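Local coordinates for putative two-component sensor histidine kinase protein (Sinorhizobium meliloti, PDB 3HCY) that is probably an ATP-dependent sensor histidine kinase that autophosphorylates in two-component signalling, represented here by its GAF domain, at residues A[41-46]-A[88-93]; A[94-99]-A[108-113]. All blocks are in the same frame, centred on the assembly; numbering follows the deposited sequence.

Contact 1. Residues A[41-46]-A[88-93]; sequences RGLSEH and EGIAAL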
# COMPACT_ATOMS: atom_id res chain seq x y z
N ARG A 41 -4.77 11.38 11.41
CA ARG A 41 -3.94 12.35 12.13
C ARG A 41 -3.74 13.63 11.37
O ARG A 41 -3.86 13.60 10.18
CB ARG A 41 -2.56 11.77 12.40
CG ARG A 41 -1.91 10.94 11.36
CD ARG A 41 -1.15 9.78 12.14
NE ARG A 41 -0.15 9.00 11.37
CZ ARG A 41 0.19 7.72 11.57
NH1 ARG A 41 -0.42 6.96 12.46
NH2 ARG A 41 1.11 7.19 10.80
N GLY A 42 -3.44 14.77 11.97
CA GLY A 42 -3.97 15.29 13.17
C GLY A 42 -5.17 16.13 12.66
O GLY A 42 -5.05 17.29 12.34
N LEU A 43 -6.29 15.44 12.44
CA LEU A 43 -7.60 16.03 12.52
C LEU A 43 -8.01 15.98 13.98
O LEU A 43 -7.66 15.05 14.72
CB LEU A 43 -8.62 15.20 11.70
CG LEU A 43 -8.31 15.14 10.20
CD1 LEU A 43 -9.38 14.39 9.42
CD2 LEU A 43 -8.08 16.54 9.62
N SER A 44 -8.79 16.98 14.39
CA SER A 44 -9.42 16.93 15.69
C SER A 44 -10.75 16.13 15.57
O SER A 44 -11.38 16.05 14.49
CB SER A 44 -9.71 18.34 16.17
OG SER A 44 -10.76 18.82 15.37
N GLU A 45 -11.19 15.61 16.72
CA GLU A 45 -12.51 15.00 16.84
C GLU A 45 -13.60 15.99 16.55
O GLU A 45 -14.57 15.68 15.87
CB GLU A 45 -12.64 14.47 18.23
CG GLU A 45 -11.76 13.23 18.38
CD GLU A 45 -11.65 12.69 19.80
OE1 GLU A 45 -12.13 13.35 20.77
OE2 GLU A 45 -11.08 11.58 19.93
N HIS A 46 -13.41 17.22 16.98
CA HIS A 46 -14.35 18.24 16.65
C HIS A 46 -14.58 18.22 15.17
O HIS A 46 -15.71 18.20 14.73
CB HIS A 46 -13.84 19.58 17.06
CG HIS A 46 -14.81 20.68 16.83
ND1 HIS A 46 -15.86 20.94 17.70
CD2 HIS A 46 -14.88 21.63 15.86
CE1 HIS A 46 -16.53 22.00 17.26
NE2 HIS A 46 -15.97 22.43 16.14
N GLU A 88 -11.00 24.25 10.95
CA GLU A 88 -10.06 23.19 11.33
C GLU A 88 -8.64 23.58 10.99
O GLU A 88 -7.69 23.04 11.54
CB GLU A 88 -10.41 21.86 10.63
CG GLU A 88 -9.48 20.64 10.92
CD GLU A 88 -9.46 20.20 12.37
OE1 GLU A 88 -10.44 20.49 13.05
OE2 GLU A 88 -8.46 19.60 12.83
N GLY A 89 -8.49 24.56 10.11
CA GLY A 89 -7.17 25.01 9.72
C GLY A 89 -6.67 24.44 8.40
O GLY A 89 -5.49 24.60 8.13
N ILE A 90 -7.54 23.80 7.61
CA ILE A 90 -7.18 23.12 6.34
C ILE A 90 -7.47 24.02 5.11
O ILE A 90 -8.53 24.67 5.06
CB ILE A 90 -8.02 21.82 6.17
CG1 ILE A 90 -7.61 20.79 7.21
CG2 ILE A 90 -8.00 21.27 4.71
CD1 ILE A 90 -8.80 19.91 7.67
N ALA A 91 -6.56 24.02 4.12
CA ALA A 91 -6.64 24.84 2.90
C ALA A 91 -6.83 23.98 1.62
O ALA A 91 -7.29 24.46 0.57
CB ALA A 91 -5.35 25.70 2.78
N ALA A 92 -6.41 22.72 1.67
CA ALA A 92 -6.40 21.93 0.48
C ALA A 92 -6.65 20.48 0.87
O ALA A 92 -6.30 20.06 1.98
CB ALA A 92 -5.08 22.09 -0.23
N LEU A 93 -7.32 19.74 -0.00
CA LEU A 93 -7.61 18.35 0.29
C LEU A 93 -7.71 17.45 -0.96
O LEU A 93 -8.04 17.87 -2.08
CB LEU A 93 -8.89 18.20 1.13
CG LEU A 93 -9.67 19.34 1.81
CD1 LEU A 93 -10.20 20.39 0.81
CD2 LEU A 93 -10.83 18.73 2.62
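Ser44 and Glu88 bring the two backbones nearest, their CA atoms 7.7 Å apart, where the loop running from strand 35-41 into helix 45-50 passes the end of helix 79-88 and the turn that leads on to strand 92-99. The gap is bridged mainly by the Glu88 carboxylate, which grips Ser44 at two points. Its chain leaves with CG anti to the backbone N (chi1 179°) and then bends at chi2, and each oxygen takes a different donor. Ser44 OG donates to Glu88 OE1 at 2.9 Å, arriving on the syn side, 22° out of the carboxylate plane. Ser44 N lies 3.1 Å from Glu88 OE2 and comes from above that plane, 43° out of it, in a fairly straight bond. OE2 also forms a salt bridge with Arg23, whose NH1 bonds to Gly42 O as well, so one guanidinium ties the carboxylate to the loop and probably stabilises its negative charge. Next to this polar patch, the methyls Leu43 CD2 and Ile90 CD1 touch at 4.0 Å, the two side chains crossing at about a right angle. Both also lean on Tyr111 of strand 104-112, which joins this small apolar contact to the sheet. Ser44 is the N-cap of helix 45-50, its OG also accepting from Tyr47 N, while Gly89, with positive phi, closes helix 79-88 in a Schellman motif. The arrangement thus joins the start of one helix to the finish of another, at the surface of the GAF domain, through a serine N-cap bound to a glutamate.

Contact 2. Residues A[94-99]-A[108-113]; sequences GFFPLV and FMTYYD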
# COMPACT_ATOMS: atom_id res chain seq x y z
N GLY A 94 -7.41 16.18 -0.70
CA GLY A 94 -7.38 15.14 -1.71
C GLY A 94 -8.24 13.99 -1.26
O GLY A 94 -8.04 13.46 -0.16
N PHE A 95 -9.18 13.61 -2.11
CA PHE A 95 -10.04 12.47 -1.86
C PHE A 95 -9.72 11.31 -2.81
O PHE A 95 -9.85 11.45 -4.01
CB PHE A 95 -11.50 12.81 -2.12
CG PHE A 95 -12.01 14.04 -1.43
CD1 PHE A 95 -12.94 13.93 -0.39
CD2 PHE A 95 -11.67 15.32 -1.88
CE1 PHE A 95 -13.46 15.05 0.21
CE2 PHE A 95 -12.19 16.46 -1.28
CZ PHE A 95 -13.08 16.32 -0.23
N PHE A 96 -9.35 10.17 -2.26
CA PHE A 96 -9.03 9.01 -3.03
C PHE A 96 -9.93 7.90 -2.57
O PHE A 96 -9.87 7.51 -1.42
CB PHE A 96 -7.58 8.63 -2.81
CG PHE A 96 -6.64 9.77 -2.95
CD1 PHE A 96 -6.10 10.10 -4.18
CD2 PHE A 96 -6.34 10.58 -1.84
CE1 PHE A 96 -5.26 11.17 -4.30
CE2 PHE A 96 -5.49 11.66 -1.96
CZ PHE A 96 -4.96 11.96 -3.18
N PRO A 97 -10.79 7.41 -3.47
CA PRO A 97 -11.78 6.41 -3.23
C PRO A 97 -11.19 5.10 -2.80
O PRO A 97 -10.18 4.72 -3.33
CB PRO A 97 -12.41 6.20 -4.63
CG PRO A 97 -12.02 7.31 -5.47
CD PRO A 97 -11.02 8.12 -4.75
N LEU A 98 -11.84 4.40 -1.88
CA LEU A 98 -11.46 3.04 -1.53
C LEU A 98 -12.51 2.13 -2.07
O LEU A 98 -13.68 2.27 -1.74
CB LEU A 98 -11.37 2.83 -0.03
CG LEU A 98 -10.21 3.60 0.58
CD1 LEU A 98 -10.08 3.27 2.07
CD2 LEU A 98 -8.94 3.28 -0.21
N VAL A 99 -12.07 1.15 -2.84
CA VAL A 99 -12.94 0.26 -3.58
C VAL A 99 -12.62 -1.22 -3.44
O VAL A 99 -11.47 -1.60 -3.46
CB VAL A 99 -12.77 0.54 -5.04
CG1 VAL A 99 -13.49 -0.46 -5.83
CG2 VAL A 99 -13.24 1.89 -5.35
N PHE A 108 -9.91 7.80 1.50
CA PHE A 108 -8.86 8.30 2.36
C PHE A 108 -8.44 9.66 1.84
O PHE A 108 -8.55 9.93 0.64
CB PHE A 108 -7.68 7.29 2.56
CG PHE A 108 -6.43 7.60 1.76
CD1 PHE A 108 -5.55 8.56 2.16
CD2 PHE A 108 -6.15 6.91 0.61
CE1 PHE A 108 -4.42 8.84 1.42
CE2 PHE A 108 -5.03 7.19 -0.13
CZ PHE A 108 -4.19 8.16 0.26
N MET A 109 -8.02 10.51 2.77
CA MET A 109 -7.95 11.94 2.53
C MET A 109 -6.55 12.37 2.90
O MET A 109 -5.98 11.92 3.93
CB MET A 109 -8.98 12.75 3.40
CG MET A 109 -10.47 12.34 3.38
SD MET A 109 -11.25 12.86 1.90
CE MET A 109 -10.54 14.49 1.74
N THR A 110 -6.01 13.26 2.07
CA THR A 110 -4.83 14.00 2.42
C THR A 110 -5.29 15.43 2.58
O THR A 110 -6.10 15.89 1.81
CB THR A 110 -3.84 13.96 1.30
OG1 THR A 110 -4.54 14.33 0.11
CG2 THR A 110 -3.24 12.58 1.16
N TYR A 111 -4.77 16.11 3.58
CA TYR A 111 -5.13 17.48 3.90
C TYR A 111 -3.85 18.30 3.86
O TYR A 111 -2.77 17.79 4.22
CB TYR A 111 -5.74 17.56 5.30
CG TYR A 111 -6.95 16.69 5.51
CD1 TYR A 111 -8.20 17.08 5.06
CD2 TYR A 111 -6.86 15.48 6.20
CE1 TYR A 111 -9.34 16.28 5.27
CE2 TYR A 111 -8.01 14.67 6.42
CZ TYR A 111 -9.23 15.09 5.95
OH TYR A 111 -10.34 14.33 6.12
N TYR A 112 -3.95 19.54 3.42
CA TYR A 112 -2.82 20.46 3.44
C TYR A 112 -3.28 21.77 4.06
O TYR A 112 -4.32 22.32 3.64
CB TYR A 112 -2.32 20.73 2.04
CG TYR A 112 -1.74 19.52 1.36
CD1 TYR A 112 -0.36 19.32 1.30
CD2 TYR A 112 -2.56 18.57 0.76
CE1 TYR A 112 0.17 18.24 0.66
CE2 TYR A 112 -2.03 17.46 0.14
CZ TYR A 112 -0.66 17.30 0.09
OH TYR A 112 -0.14 16.18 -0.54
N ASP A 113 -2.52 22.26 5.04
CA ASP A 113 -2.86 23.48 5.78
C ASP A 113 -2.72 24.79 4.93
O ASP A 113 -3.17 25.85 5.33
CB ASP A 113 -1.95 23.59 7.01
CG ASP A 113 -2.14 22.47 7.99
OD1 ASP A 113 -3.27 21.95 8.02
OD2 ASP A 113 -1.16 22.16 8.74
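Gly94 pairs with Thr110, and Phe96 with Phe108, as hydrogen-bonded pairs of an antiparallel hairpin, with Phe95 and Met109 as the non-hydrogen-bonded pair between them. The N-to-C directions of the two short strands make 167°, and their axes approach to 4.9 Å. Four backbone bonds hold this register: Gly94 N to Thr110 O (2.8 Å) and Thr110 N to Gly94 O (3.0 Å), then Phe96 N to Phe108 O and Phe108 N back to Phe96 O. Met109 CA adds a CA-H...O contact to Gly94 O, which also accepts from Thr110 N.

Sulfur and methyl contacts occupy one face of the sheet. Met109 runs alongside Phe95 in the same direction; its chain, bent at both chi2 and chi3, carries CE over one face of the Phe95 ring in a CH-pi contact, 17° off the ring normal. Its SD stands obliquely, 3.8 Å from the centroid of that ring, a Met-aromatic contact.

On the face carrying Phe96, Phe108 and Thr110, two rings meet. The Phe96 and Phe108 planes are inclined by 25° and strongly offset, centroids 5.1 Å apart, with little overlap: Phe96 CD2 sits over one face of the Phe108 ring, displaced toward its rim, with Phe108 CZ 3.9 Å away. Thr110 OG1 lies in the plane of the Phe96 ring at its edge, 3.5 Å from Phe96 CE2.

Strands 67-69 and 23-29 flank the hairpin through backbone bonds of Phe95 to Ile67 and of Met109 to Ser25. Helix 120-146 packs against Phe96 through Ala126, whereas Trp57 touches Phe95 from a loop.

How the contacts relate
Contact 1 closes before contact 2 opens along the chain, and strand 92-99 passes directly from one to the other; their centres lie 12 Å apart. Contact 2 is buried in the middle of the antiparallel sheet of the GAF domain, while contact 1 sits at the surface, where the loop 41-46 and the turn after helix 79-88 pack on side chains of the sheet. They touch where Ala91 and Ala92 both face Tyr112 in a classic beta bulge, with probable hydrogen bonds from Ala91 N to Tyr112 O and from Tyr112 N to Ala92 O. The turn after helix 79-88 thus runs through the bulge into the hairpin strand 92-99, linking the central sheet to helices 45-50 and 79-88 of one domain.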